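Local coordinates for Esterase/lipase-like protein (Caldicellulosiruptor lactoaceticus 6A, PDB 6A6O) that hydrolyses both acetyl esters and xylosides, a bifunctional enzyme with acetyl esterase and 1,4-beta-xylosidase activity, at residues 24-34 and 93-104. Sequence-based numbering, arbitrary orientation.
Sequences WENQNDIPLFD and RVQPYKHPAPLL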
loop_
_atom_site.group_PDB
_atom_site.type_symbol
_atom_site.label_atom_id
_atom_site.label_comp_id
_atom_site.label_asym_id
_atom_site.label_seq_id
_atom_site.Cartn_x
_atom_site.Cartn_y
_atom_site.Cartn_z
ATOM N N TRP A 24 -13.544 -9.146 -5.572
ATOM C CA TRP A 24 -14.742 -9.922 -5.269
ATOM C C TRP A 24 -15.168 -10.654 -6.534
ATOM O O TRP A 24 -15.433 -10.014 -7.558
ATOM C CB TRP A 24 -15.873 -9.026 -4.754
ATOM C CG TRP A 24 -15.612 -8.501 -3.368
ATOM C CD1 TRP A 24 -15.911 -9.114 -2.190
ATOM C CD2 TRP A 24 -14.969 -7.264 -3.027
ATOM N NE1 TRP A 24 -15.505 -8.332 -1.131
ATOM C CE2 TRP A 24 -14.925 -7.192 -1.617
ATOM C CE3 TRP A 24 -14.438 -6.211 -3.775
ATOM C CZ2 TRP A 24 -14.362 -6.108 -0.939
ATOM C CZ3 TRP A 24 -13.877 -5.129 -3.100
ATOM C CH2 TRP A 24 -13.853 -5.088 -1.699
ATOM N N GLU A 25 -15.189 -11.988 -6.464
ATOM C CA GLU A 25 -15.676 -12.838 -7.548
ATOM C C GLU A 25 -16.978 -12.310 -8.144
ATOM O O GLU A 25 -17.087 -12.089 -9.358
ATOM C CB GLU A 25 -15.875 -14.257 -7.008
ATOM C CG GLU A 25 -15.522 -15.387 -7.954
ATOM C CD GLU A 25 -15.802 -16.748 -7.333
ATOM O OE1 GLU A 25 -15.447 -17.777 -7.948
ATOM O OE2 GLU A 25 -16.379 -16.786 -6.222
ATOM N N ASN A 26 -17.969 -12.091 -7.281
ATOM C CA ASN A 26 -19.291 -11.616 -7.671
ATOM C C ASN A 26 -19.368 -10.107 -7.464
ATOM O O ASN A 26 -19.232 -9.626 -6.333
ATOM C CB ASN A 26 -20.365 -12.330 -6.848
ATOM C CG ASN A 26 -21.775 -12.050 -7.343
ATOM O OD1 ASN A 26 -21.992 -11.206 -8.217
ATOM N ND2 ASN A 26 -22.748 -12.756 -6.773
ATOM N N GLN A 27 -19.602 -9.365 -8.553
ATOM C CA GLN A 27 -19.744 -7.916 -8.452
ATOM C C GLN A 27 -20.831 -7.509 -7.467
ATOM O O GLN A 27 -20.788 -6.394 -6.934
ATOM C CB GLN A 27 -20.047 -7.309 -9.823
ATOM C CG GLN A 27 -18.989 -7.570 -10.875
ATOM C CD GLN A 27 -19.119 -6.647 -12.071
ATOM O OE1 GLN A 27 -20.072 -5.869 -12.176
ATOM N NE2 GLN A 27 -18.154 -6.727 -12.982
ATOM N N ASN A 28 -21.810 -8.381 -7.217
ATOM C CA ASN A 28 -22.846 -8.075 -6.243
ATOM C C ASN A 28 -22.331 -8.111 -4.813
ATOM O O ASN A 28 -23.045 -7.673 -3.907
ATOM C CB ASN A 28 -24.017 -9.048 -6.401
ATOM C CG ASN A 28 -24.828 -8.778 -7.653
ATOM O OD1 ASN A 28 -24.715 -7.712 -8.265
ATOM N ND2 ASN A 28 -25.659 -9.743 -8.039
ATOM N N ASP A 29 -21.121 -8.621 -4.589
ATOM C CA ASP A 29 -20.532 -8.670 -3.261
ATOM C C ASP A 29 -19.593 -7.500 -2.986
ATOM O O ASP A 29 -19.061 -7.408 -1.875
ATOM C CB ASP A 29 -19.777 -9.991 -3.064
ATOM C CG ASP A 29 -20.706 -11.188 -2.969
ATOM O OD1 ASP A 29 -21.811 -11.046 -2.404
ATOM O OD2 ASP A 29 -20.331 -12.271 -3.469
ATOM N N ILE A 30 -19.367 -6.620 -3.958
ATOM C CA ILE A 30 -18.494 -5.460 -3.763
ATOM C C ILE A 30 -19.181 -4.475 -2.827
ATOM O O ILE A 30 -20.241 -3.942 -3.180
ATOM C CB ILE A 30 -18.153 -4.770 -5.091
ATOM C CG1 ILE A 30 -17.513 -5.750 -6.074
ATOM C CG2 ILE A 30 -17.224 -3.562 -4.839
ATOM C CD1 ILE A 30 -17.285 -5.155 -7.424
ATOM N N PRO A 31 -18.622 -4.186 -1.650
ATOM C CA PRO A 31 -19.273 -3.228 -0.746
ATOM C C PRO A 31 -19.248 -1.820 -1.324
ATOM O O PRO A 31 -18.261 -1.398 -1.930
ATOM C CB PRO A 31 -18.446 -3.328 0.544
ATOM C CG PRO A 31 -17.129 -3.917 0.131
ATOM C CD PRO A 31 -17.447 -4.826 -1.036
ATOM N N LEU A 32 -20.355 -1.097 -1.137
ATOM C CA LEU A 32 -20.502 0.290 -1.578
ATOM C C LEU A 32 -20.331 0.434 -3.087
ATOM O O LEU A 32 -19.985 1.511 -3.585
ATOM C CB LEU A 32 -19.525 1.217 -0.827
ATOM C CG LEU A 32 -19.552 1.043 0.698
ATOM C CD1 LEU A 32 -18.535 1.943 1.391
ATOM C CD2 LEU A 32 -20.935 1.313 1.253
ATOM N N PHE A 33 -20.592 -0.636 -3.833
ATOM C CA PHE A 33 -20.426 -0.602 -5.278
ATOM C C PHE A 33 -21.505 0.255 -5.931
ATOM O O PHE A 33 -22.676 0.230 -5.532
ATOM C CB PHE A 33 -20.463 -2.021 -5.837
ATOM C CG PHE A 33 -20.035 -2.121 -7.271
ATOM C CD1 PHE A 33 -18.735 -1.831 -7.644
ATOM C CD2 PHE A 33 -20.935 -2.515 -8.248
ATOM C CE1 PHE A 33 -18.341 -1.927 -8.967
ATOM C CE2 PHE A 33 -20.545 -2.609 -9.569
ATOM C CZ PHE A 33 -19.250 -2.315 -9.927
ATOM N N ASP A 34 -21.098 1.030 -6.930
ATOM C CA ASP A 34 -22.011 1.829 -7.742
ATOM C C ASP A 34 -22.087 1.208 -9.130
ATOM O O ASP A 34 -21.217 1.474 -9.977
ATOM C CB ASP A 34 -21.537 3.282 -7.822
ATOM C CG ASP A 34 -22.372 4.130 -8.768
ATOM O OD1 ASP A 34 -23.456 3.685 -9.197
ATOM O OD2 ASP A 34 -21.936 5.256 -9.085
ATOM N N ARG A 93 -10.481 1.572 -5.806
ATOM C CA ARG A 93 -11.448 2.562 -6.259
ATOM C C ARG A 93 -10.992 3.980 -5.929
ATOM O O ARG A 93 -10.345 4.230 -4.901
ATOM C CB ARG A 93 -12.807 2.295 -5.623
ATOM C CG ARG A 93 -13.609 1.229 -6.355
ATOM C CD ARG A 93 -14.879 0.874 -5.608
ATOM N NE ARG A 93 -14.637 -0.015 -4.481
ATOM C CZ ARG A 93 -15.587 -0.439 -3.659
ATOM N NH1 ARG A 93 -16.843 -0.034 -3.839
ATOM N NH2 ARG A 93 -15.289 -1.252 -2.657
ATOM N N VAL A 94 -11.357 4.916 -6.808
ATOM C CA VAL A 94 -11.037 6.325 -6.671
ATOM C C VAL A 94 -12.299 7.145 -6.944
ATOM O O VAL A 94 -13.371 6.597 -7.188
ATOM C CB VAL A 94 -9.886 6.755 -7.604
ATOM C CG1 VAL A 94 -8.591 6.062 -7.203
ATOM C CG2 VAL A 94 -10.228 6.451 -9.072
ATOM N N GLN A 95 -12.142 8.468 -6.905
ATOM C CA GLN A 95 -13.229 9.407 -7.150
ATOM C C GLN A 95 -14.009 8.999 -8.401
ATOM O O GLN A 95 -13.400 8.679 -9.426
ATOM C CB GLN A 95 -12.651 10.813 -7.324
ATOM C CG GLN A 95 -13.647 11.953 -7.241
ATOM C CD GLN A 95 -12.966 13.306 -7.320
ATOM O OE1 GLN A 95 -12.395 13.668 -8.352
ATOM N NE2 GLN A 95 -13.007 14.052 -6.225
ATOM N N PRO A 96 -15.357 9.026 -8.372
ATOM C CA PRO A 96 -16.216 9.595 -7.326
ATOM C C PRO A 96 -16.474 8.700 -6.126
ATOM O O PRO A 96 -17.272 9.072 -5.270
ATOM C CB PRO A 96 -17.532 9.861 -8.074
ATOM C CG PRO A 96 -17.578 8.808 -9.102
ATOM C CD PRO A 96 -16.149 8.548 -9.522
ATOM N N TYR A 97 -15.851 7.530 -6.059
ATOM C CA TYR A 97 -15.923 6.791 -4.811
ATOM C C TYR A 97 -15.229 7.595 -3.715
ATOM O O TYR A 97 -14.363 8.434 -3.980
ATOM C CB TYR A 97 -15.275 5.414 -4.942
ATOM C CG TYR A 97 -16.106 4.381 -5.683
ATOM C CD1 TYR A 97 -17.118 3.683 -5.039
ATOM C CD2 TYR A 97 -15.859 4.094 -7.020
ATOM C CE1 TYR A 97 -17.870 2.722 -5.708
ATOM C CE2 TYR A 97 -16.605 3.137 -7.698
ATOM C CZ TYR A 97 -17.605 2.460 -7.037
ATOM O OH TYR A 97 -18.343 1.510 -7.703
ATOM N N LYS A 98 -15.645 7.346 -2.476
ATOM C CA LYS A 98 -15.100 8.017 -1.304
ATOM C C LYS A 98 -14.766 6.976 -0.246
ATOM O O LYS A 98 -15.100 5.794 -0.377
ATOM C CB LYS A 98 -16.091 9.038 -0.726
ATOM C CG LYS A 98 -16.240 10.275 -1.574
ATOM C CD LYS A 98 -17.095 11.316 -0.893
ATOM C CE LYS A 98 -16.894 12.656 -1.568
ATOM N NZ LYS A 98 -16.853 12.512 -3.054
ATOM N N HIS A 99 -14.114 7.436 0.817
ATOM C CA HIS A 99 -13.957 6.607 2.001
ATOM C C HIS A 99 -15.312 6.028 2.404
ATOM O O HIS A 99 -16.321 6.747 2.366
ATOM C CB HIS A 99 -13.382 7.442 3.151
ATOM C CG HIS A 99 -13.364 6.724 4.463
ATOM N ND1 HIS A 99 -12.389 5.808 4.796
ATOM C CD2 HIS A 99 -14.212 6.772 5.515
ATOM C CE1 HIS A 99 -12.633 5.330 6.004
ATOM N NE2 HIS A 99 -13.731 5.899 6.460
ATOM N N PRO A 100 -15.379 4.748 2.817
ATOM C CA PRO A 100 -14.237 3.850 2.998
ATOM C C PRO A 100 -13.958 2.894 1.847
ATOM O O PRO A 100 -13.265 1.897 2.085
ATOM C CB PRO A 100 -14.635 3.049 4.230
ATOM C CG PRO A 100 -16.118 2.915 4.090
ATOM C CD PRO A 100 -16.600 4.191 3.435
ATOM N N ALA A 101 -14.472 3.176 0.650
ATOM C CA ALA A 101 -14.297 2.230 -0.455
ATOM C C ALA A 101 -12.833 1.885 -0.715
ATOM O O ALA A 101 -12.517 0.685 -0.812
ATOM C CB ALA A 101 -14.974 2.764 -1.720
ATOM N N PRO A 102 -11.903 2.840 -0.851
ATOM C CA PRO A 102 -10.514 2.426 -1.123
ATOM C C PRO A 102 -9.942 1.546 -0.029
ATOM O O PRO A 102 -9.242 0.574 -0.333
ATOM C CB PRO A 102 -9.760 3.759 -1.251
ATOM C CG PRO A 102 -10.821 4.753 -1.621
ATOM C CD PRO A 102 -12.036 4.307 -0.854
ATOM N N LEU A 103 -10.238 1.848 1.242
ATOM C CA LEU A 103 -9.697 1.041 2.328
ATOM C C LEU A 103 -10.301 -0.358 2.327
ATOM O O LEU A 103 -9.613 -1.339 2.619
ATOM C CB LEU A 103 -9.933 1.740 3.672
ATOM C CG LEU A 103 -9.420 1.022 4.927
ATOM C CD1 LEU A 103 -7.944 0.680 4.794
ATOM C CD2 LEU A 103 -9.678 1.865 6.193
ATOM N N LEU A 104 -11.592 -0.475 1.995
ATOM C CA LEU A 104 -12.187 -1.801 1.876
ATOM C C LEU A 104 -11.506 -2.611 0.781
ATOM O O LEU A 104 -11.280 -3.818 0.942
ATOM C CB LEU A 104 -13.683 -1.679 1.600
ATOM C CG LEU A 104 -14.495 -1.144 2.774
ATOM C CD1 LEU A 104 -15.926 -0.890 2.322
ATOM C CD2 LEU A 104 -14.453 -2.129 3.936
#
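Arg93 reaches across to the carbonyl of Pro31 and holds that one oxygen with both terminal nitrogens. NH1 lies 2.7 Å from Pro31 O and NH2 3.1 Å from it; the oxygen sits almost in the guanidinium plane, and the NH1 bond is the straighter at 155°. Flat between two apolar groups, the guanidinium has Ala101 CB over the centre of one face and Ile30 CG2 toward the rim of the opposite face, 3.7 Å from Arg93 CZ. Tyr97 makes the other polar link: its OH accepts from the backbone N of Asp34 at 2.9 Å, nearly straight at 167°, while Phe33 CD1 comes within 3.4 Å of the same OH. At the start of the helix, Leu32 lays CD1 against the ring of Pro100, 3.6 Å from Pro100 CD, and Leu104 CD1 touches both Leu32 CD1 and Pro31 CG. The carbonyl that Arg93 grips belongs to a type II turn, Ile30 to Phe33, in the loop between strands 21-22 and 42-46; its partner segment follows strand 86-91 and enters helix 101-115 with Pro100 as N-cap, in what is probably an alpha/beta-hydrolase fold. Arg93 gets there through a bend at chi3 (-78°), its CD centred over one face of the Tyr97 ring. Asp105, next after Leu104 in helix 101-115, forms a salt bridge with Arg93 NH2, consistent with its helping to set how the guanidinium is turned. A leucine in place of Arg93 would probably leave Pro31 O without these two donors and Asp105 without its charged mate. Pro31 CD rests over one face of the Trp24 ring, toward its rim, and that ring also touches Asp105 and Arg108.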